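Putative mRNA export protein (PDB 4WP2) probably takes part in exporting mRNA from the nucleus to the cytoplasm, the piece here being the UBA-like C-terminal domain of an NXF-family export factor. Local coordinates at residues A7-E12 with A32-E37; E12-T17 with A54-P59. All blocks are in the same frame, centred on the assembly; numbering follows the deposited sequence.

Contact 1. Residues A7-E12 with A32-E37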
loop_
_atom_site.group_PDB
_atom_site.type_symbol
_atom_site.label_atom_id
_atom_site.label_comp_id
_atom_site.label_asym_id
_atom_site.label_seq_id
_atom_site.Cartn_x
_atom_site.Cartn_y
_atom_site.Cartn_z
ATOM N N ALA A 7 -34.093 3.083 5.742
ATOM C CA ALA A 7 -34.263 2.314 4.519
ATOM C C ALA A 7 -34.196 0.800 4.747
ATOM O O ALA A 7 -34.970 0.068 4.138
ATOM C CB ALA A 7 -33.235 2.730 3.494
ATOM N N GLN A 8 -33.290 0.318 5.605
ATOM C CA GLN A 8 -33.222 -1.129 5.837
ATOM C C GLN A 8 -34.516 -1.600 6.514
ATOM O O GLN A 8 -34.959 -2.724 6.276
ATOM C CB GLN A 8 -31.966 -1.556 6.626
ATOM C CG GLN A 8 -31.688 -0.871 7.928
ATOM C CD GLN A 8 -30.362 -1.326 8.536
ATOM O OE1 GLN A 8 -29.576 -2.025 7.892
ATOM N NE2 GLN A 8 -30.112 -0.935 9.778
ATOM N N LEU A 9 -35.119 -0.757 7.351
ATOM C CA LEU A 9 -36.401 -1.093 7.973
ATOM C C LEU A 9 -37.559 -1.100 6.943
ATOM O O LEU A 9 -38.414 -1.987 6.958
ATOM C CB LEU A 9 -36.713 -0.117 9.111
ATOM C CG LEU A 9 -35.805 -0.310 10.327
ATOM C CD1 LEU A 9 -35.836 0.906 11.237
ATOM C CD2 LEU A 9 -36.233 -1.554 11.094
ATOM N N ILE A 10 -37.576 -0.122 6.041
ATOM C CA ILE A 10 -38.564 -0.100 4.963
ATOM C C ILE A 10 -38.447 -1.364 4.109
ATOM O O ILE A 10 -39.454 -2.000 3.767
ATOM C CB ILE A 10 -38.397 1.146 4.042
ATOM C CG1 ILE A 10 -38.727 2.439 4.799
ATOM C CG2 ILE A 10 -39.292 1.037 2.801
ATOM C CD1 ILE A 10 -38.351 3.714 4.035
ATOM N N ALA A 11 -37.212 -1.720 3.762
ATOM C CA ALA A 11 -36.962 -2.880 2.921
ATOM C C ALA A 11 -37.482 -4.146 3.587
ATOM O O ALA A 11 -38.045 -5.014 2.915
ATOM C CB ALA A 11 -35.465 -3.018 2.620
ATOM N N GLU A 12 -37.322 -4.241 4.905
ATOM C CA GLU A 12 -37.767 -5.429 5.619
ATOM C C GLU A 12 -39.288 -5.521 5.665
ATOM O O GLU A 12 -39.850 -6.607 5.498
ATOM C CB GLU A 12 -37.205 -5.459 7.040
ATOM C CG GLU A 12 -37.587 -6.715 7.798
ATOM C CD GLU A 12 -36.994 -7.983 7.199
ATOM O OE1 GLU A 12 -36.159 -7.900 6.272
ATOM O OE2 GLU A 12 -37.404 -9.075 7.633
ATOM N N ALA A 32 -45.870 3.888 15.401
ATOM C CA ALA A 32 -44.914 2.776 15.509
ATOM C C ALA A 32 -43.509 3.298 15.806
ATOM O O ALA A 32 -42.685 2.594 16.401
ATOM C CB ALA A 32 -44.903 1.946 14.235
ATOM N N ASN A 33 -43.261 4.547 15.415
ATOM C CA ASN A 33 -41.959 5.196 15.556
ATOM C C ASN A 33 -40.816 4.275 15.127
ATOM O O ASN A 33 -39.809 4.156 15.818
ATOM C CB ASN A 33 -41.751 5.663 17.001
ATOM C CG ASN A 33 -40.673 6.740 17.126
ATOM O OD1 ASN A 33 -40.323 7.406 16.149
ATOM N ND2 ASN A 33 -40.146 6.912 18.331
ATOM N N TRP A 34 -40.998 3.646 13.966
ATOM C CA TRP A 34 -39.976 2.823 13.308
ATOM C C TRP A 34 -39.653 1.526 14.051
ATOM O O TRP A 34 -38.676 0.849 13.739
ATOM C CB TRP A 34 -38.705 3.648 13.097
ATOM C CG TRP A 34 -38.944 4.768 12.151
ATOM C CD1 TRP A 34 -39.351 6.027 12.461
ATOM C CD2 TRP A 34 -38.807 4.730 10.728
ATOM N NE1 TRP A 34 -39.470 6.781 11.322
ATOM C CE2 TRP A 34 -39.150 6.002 10.240
ATOM C CE3 TRP A 34 -38.433 3.737 9.817
ATOM C CZ2 TRP A 34 -39.124 6.316 8.881
ATOM C CZ3 TRP A 34 -38.408 4.048 8.468
ATOM C CH2 TRP A 34 -38.748 5.325 8.015
ATOM N N ASN A 35 -40.531 1.144 14.971
ATOM C CA ASN A 35 -40.460 -0.161 15.612
ATOM C C ASN A 35 -40.963 -1.199 14.612
ATOM O O ASN A 35 -42.132 -1.160 14.213
ATOM C CB ASN A 35 -41.327 -0.194 16.868
ATOM C CG ASN A 35 -41.201 -1.496 17.641
ATOM O OD1 ASN A 35 -41.570 -2.560 17.153
ATOM N ND2 ASN A 35 -40.807 -1.389 18.903
ATOM N N LEU A 36 -40.106 -2.134 14.212
ATOM C CA LEU A 36 -40.480 -3.080 13.164
ATOM C C LEU A 36 -41.697 -3.912 13.532
ATOM O O LEU A 36 -42.584 -4.138 12.706
ATOM C CB LEU A 36 -39.325 -4.030 12.839
ATOM C CG LEU A 36 -39.649 -5.024 11.715
ATOM C CD1 LEU A 36 -39.861 -4.302 10.386
ATOM C CD2 LEU A 36 -38.575 -6.095 11.590
ATOM N N GLU A 37 -41.719 -4.413 14.758
ATOM C CA GLU A 37 -42.808 -5.277 15.182
ATOM C C GLU A 37 -44.140 -4.526 15.204
ATOM O O GLU A 37 -45.157 -5.055 14.780
ATOM C CB GLU A 37 -42.511 -5.890 16.548
ATOM C CG GLU A 37 -41.429 -6.963 16.502
ATOM C CD GLU A 37 -41.777 -8.115 15.565
ATOM O OE1 GLU A 37 -42.907 -8.644 15.651
ATOM O OE2 GLU A 37 -40.917 -8.487 14.738
#
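In the compact helical UBA fold of this TAP C-terminal domain, Leu9, Ile10 and Glu12 of helix 2-17 pack against Trp34 and Leu36, which lie where a turn leads into helix 36-46. Leu9 reaches both partners with its separate branches: CD1 comes within 4.1 Å of Trp34 CE3 and also meets the Trp34 carbonyl oxygen, while CD2 lies 4.3 Å from Leu36 CB. The branch CD1 approaches the indole obliquely. Ile10 touches Trp34 alone, at the edge of the ring and near its plane; a chi1 of -67° puts CG1 anti to the carbonyl carbon, and this is the branch that reaches Trp34 CZ3, CG1 to CZ3 being 4.0 Å. Further along the helix the aliphatic part of Glu12 is used, CG lying 4.0 Å from Leu36 CD2, with the two side chains crossing at about a right angle. The carboxylate of Glu12 is engaged separately, in a salt bridge with Arg15.

A type I' turn from Ala32 to Asn35, closed by Asn35 N to Ala32 O at 3.0 Å, presents Trp34, and Asn35 then caps the new helix through OD1 to Leu38 N. Trp34 also packs on Leu28 and Gln25. The contact is thus mainly apolar, with one methyl also against the Trp34 carbonyl oxygen, and a charged residue can join it through its methylene while its carboxylate remains paired with Arg15.

Contact 2. Residues E12-T17 with A54-P59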
loop_
_atom_site.group_PDB
_atom_site.type_symbol
_atom_site.label_atom_id
_atom_site.label_comp_id
_atom_site.label_asym_id
_atom_site.label_seq_id
_atom_site.Cartn_x
_atom_site.Cartn_y
_atom_site.Cartn_z
ATOM N N GLU A 12 -37.322 -4.241 4.905
ATOM C CA GLU A 12 -37.767 -5.429 5.619
ATOM C C GLU A 12 -39.288 -5.521 5.665
ATOM O O GLU A 12 -39.850 -6.607 5.498
ATOM C CB GLU A 12 -37.205 -5.459 7.040
ATOM C CG GLU A 12 -37.587 -6.715 7.798
ATOM C CD GLU A 12 -36.994 -7.983 7.199
ATOM O OE1 GLU A 12 -36.159 -7.900 6.272
ATOM O OE2 GLU A 12 -37.404 -9.075 7.633
ATOM N N VAL A 13 -39.952 -4.396 5.906
ATOM C CA VAL A 13 -41.411 -4.374 5.913
ATOM C C VAL A 13 -41.938 -4.766 4.531
ATOM O O VAL A 13 -42.893 -5.524 4.426
ATOM C CB VAL A 13 -41.961 -2.993 6.328
ATOM C CG1 VAL A 13 -43.454 -2.880 6.056
ATOM C CG2 VAL A 13 -41.680 -2.733 7.807
ATOM N N SER A 14 -41.299 -4.254 3.483
ATOM C CA SER A 14 -41.689 -4.565 2.111
ATOM C C SER A 14 -41.544 -6.059 1.837
ATOM O O SER A 14 -42.420 -6.675 1.235
ATOM C CB SER A 14 -40.849 -3.754 1.123
ATOM O OG SER A 14 -41.164 -4.083 -0.220
ATOM N N ARG A 15 -40.428 -6.632 2.280
ATOM C CA ARG A 15 -40.161 -8.050 2.088
ATOM C C ARG A 15 -41.221 -8.907 2.773
ATOM O O ARG A 15 -41.679 -9.909 2.217
ATOM C CB ARG A 15 -38.765 -8.411 2.620
ATOM C CG ARG A 15 -38.353 -9.838 2.332
ATOM C CD ARG A 15 -36.993 -10.169 2.926
ATOM N NE ARG A 15 -37.033 -10.270 4.384
ATOM C CZ ARG A 15 -37.549 -11.302 5.045
ATOM N NH1 ARG A 15 -38.092 -12.317 4.383
ATOM N NH2 ARG A 15 -37.535 -11.318 6.370
ATOM N N ARG A 16 -41.587 -8.524 3.993
ATOM C CA ARG A 16 -42.523 -9.304 4.789
ATOM C C ARG A 16 -43.986 -9.141 4.341
ATOM O O ARG A 16 -44.738 -10.121 4.314
ATOM C CB ARG A 16 -42.418 -8.911 6.264
ATOM C CG ARG A 16 -41.147 -9.389 6.955
ATOM C CD ARG A 16 -41.163 -10.882 7.218
ATOM N NE ARG A 16 -42.114 -11.232 8.268
ATOM C CZ ARG A 16 -41.902 -11.055 9.567
ATOM N NH1 ARG A 16 -40.777 -10.497 9.993
ATOM N NH2 ARG A 16 -42.834 -11.413 10.439
ATOM N N THR A 17 -44.382 -7.919 3.983
ATOM C CA THR A 17 -45.787 -7.620 3.693
ATOM C C THR A 17 -46.148 -7.694 2.215
ATOM O O THR A 17 -47.318 -7.862 1.871
ATOM C CB THR A 17 -46.194 -6.216 4.184
ATOM O OG1 THR A 17 -45.506 -5.219 3.422
ATOM C CG2 THR A 17 -45.891 -6.047 5.665
ATOM N N ALA A 54 -50.621 -1.449 -4.589
ATOM C CA ALA A 54 -49.464 -1.169 -3.745
ATOM C C ALA A 54 -48.578 -2.400 -3.542
ATOM O O ALA A 54 -47.458 -2.284 -3.044
ATOM C CB ALA A 54 -49.924 -0.630 -2.402
ATOM N N PHE A 55 -49.072 -3.576 -3.930
ATOM C CA PHE A 55 -48.375 -4.843 -3.673
ATOM C C PHE A 55 -47.450 -5.260 -4.817
ATOM O O PHE A 55 -47.887 -5.412 -5.956
ATOM C CB PHE A 55 -49.390 -5.948 -3.384
ATOM C CG PHE A 55 -50.010 -5.843 -2.016
ATOM C CD1 PHE A 55 -51.135 -5.058 -1.812
ATOM C CD2 PHE A 55 -49.465 -6.516 -0.939
ATOM C CE1 PHE A 55 -51.704 -4.953 -0.560
ATOM C CE2 PHE A 55 -50.031 -6.414 0.323
ATOM C CZ PHE A 55 -51.150 -5.635 0.510
ATOM N N ILE A 56 -46.153 -5.346 -4.523
ATOM C CA ILE A 56 -45.160 -5.768 -5.520
ATOM C C ILE A 56 -44.492 -7.136 -5.294
ATOM O O ILE A 56 -43.659 -7.569 -6.106
ATOM C CB ILE A 56 -44.039 -4.714 -5.602
ATOM C CG1 ILE A 56 -43.381 -4.542 -4.228
ATOM C CG2 ILE A 56 -44.607 -3.391 -6.107
ATOM C CD1 ILE A 56 -42.252 -3.536 -4.198
ATOM N N SER A 57 -44.817 -7.806 -4.196
ATOM C CA SER A 57 -44.249 -9.129 -3.917
ATOM C C SER A 57 -45.191 -9.936 -3.021
ATOM O O SER A 57 -46.222 -9.440 -2.580
ATOM C CB SER A 57 -42.842 -9.023 -3.308
ATOM O OG SER A 57 -42.853 -8.360 -2.063
ATOM N N GLN A 58 -44.832 -11.179 -2.737
ATOM C CA GLN A 58 -45.726 -12.048 -1.987
ATOM C C GLN A 58 -45.903 -11.673 -0.522
ATOM O O GLN A 58 -44.924 -11.487 0.190
ATOM C CB GLN A 58 -45.187 -13.478 -2.070
ATOM C CG GLN A 58 -46.035 -14.519 -1.378
ATOM C CD GLN A 58 -45.641 -15.936 -1.753
ATOM O OE1 GLN A 58 -44.743 -16.159 -2.577
ATOM N NE2 GLN A 58 -46.294 -16.904 -1.131
ATOM N N PRO A 59 -47.168 -11.595 -0.056
ATOM C CA PRO A 59 -47.350 -11.370 1.379
ATOM C C PRO A 59 -46.817 -12.561 2.149
ATOM O O PRO A 59 -47.180 -13.692 1.825
ATOM C CB PRO A 59 -48.868 -11.230 1.540
ATOM C CG PRO A 59 -49.386 -10.895 0.185
ATOM C CD PRO A 59 -48.450 -11.575 -0.782
HETATM O O HOH W 1 -40.822 -6.571 -1.672
HETATM O O HOH W 2 -42.466 -10.343 -0.371
#
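Phe55 turns the edge of its ring to the end of helix 2-17, where the carbonyl oxygen of Thr17 lies near the ring plane, 3.4 Å from Phe55 CE2. Pro59 CA makes a CH...O contact at 3.5 Å to the same Thr17 O, so the ring edge and the CA-H both come up to one carbonyl oxygen. Ser57 OG instead joins the two segments through water. Its chi1 of 63° sets OG between the backbone N and the carbonyl carbon, and two waters meet it there. Water 1 donates to both Ser57 OG (2.7 Å) and Ser14 OG. Water 2 accepts from Ser57 OG at 2.6 Å and donates to Arg15 O and Gln58 O, tying Ser57 and Gln58 of the tail to the helix carbonyl of Arg15. Ser14 OG is also hydrogen-bonded to Met19 O. Within the helix, Arg15 grips Glu12 side-on in a salt bridge: NE, with OE1 in the guanidinium plane, meets OE1 from above the carboxylate plane at 3.2 Å, and NH2 meets OE2 on its syn side at 2.6 Å.

The irregular segment 54-59 thus lies against the C-terminal part of helix 2-17, with Ile56 and Ser57 hydrogen-bonded through their backbones to Gly18. Thr17 meanwhile packs on Leu40 and Phe43 of helix 36-46, and Ser14 on Ser24 of helix 21-25.

Both contacts use helix 2-17 and share Glu12. They also touch directly, Leu36 CD1 lying 3.5 Å from Val13 CG2, although their centres are about 13 Å apart. Contact 1 is a surface contact between helix 2-17 and the turn and first residues of helix 36-46; of its touching residues Ile10 alone is buried, and its chemistry is mainly apolar. Contact 2 is partly buried, with Ser14 and Thr17 buried on the helix and Gln58 and Pro59 exposed on the tail, and it sets the helix end against a segment without regular structure. Here the apolar side chains of contact 1 give way to water and carbonyl contacts at the tail.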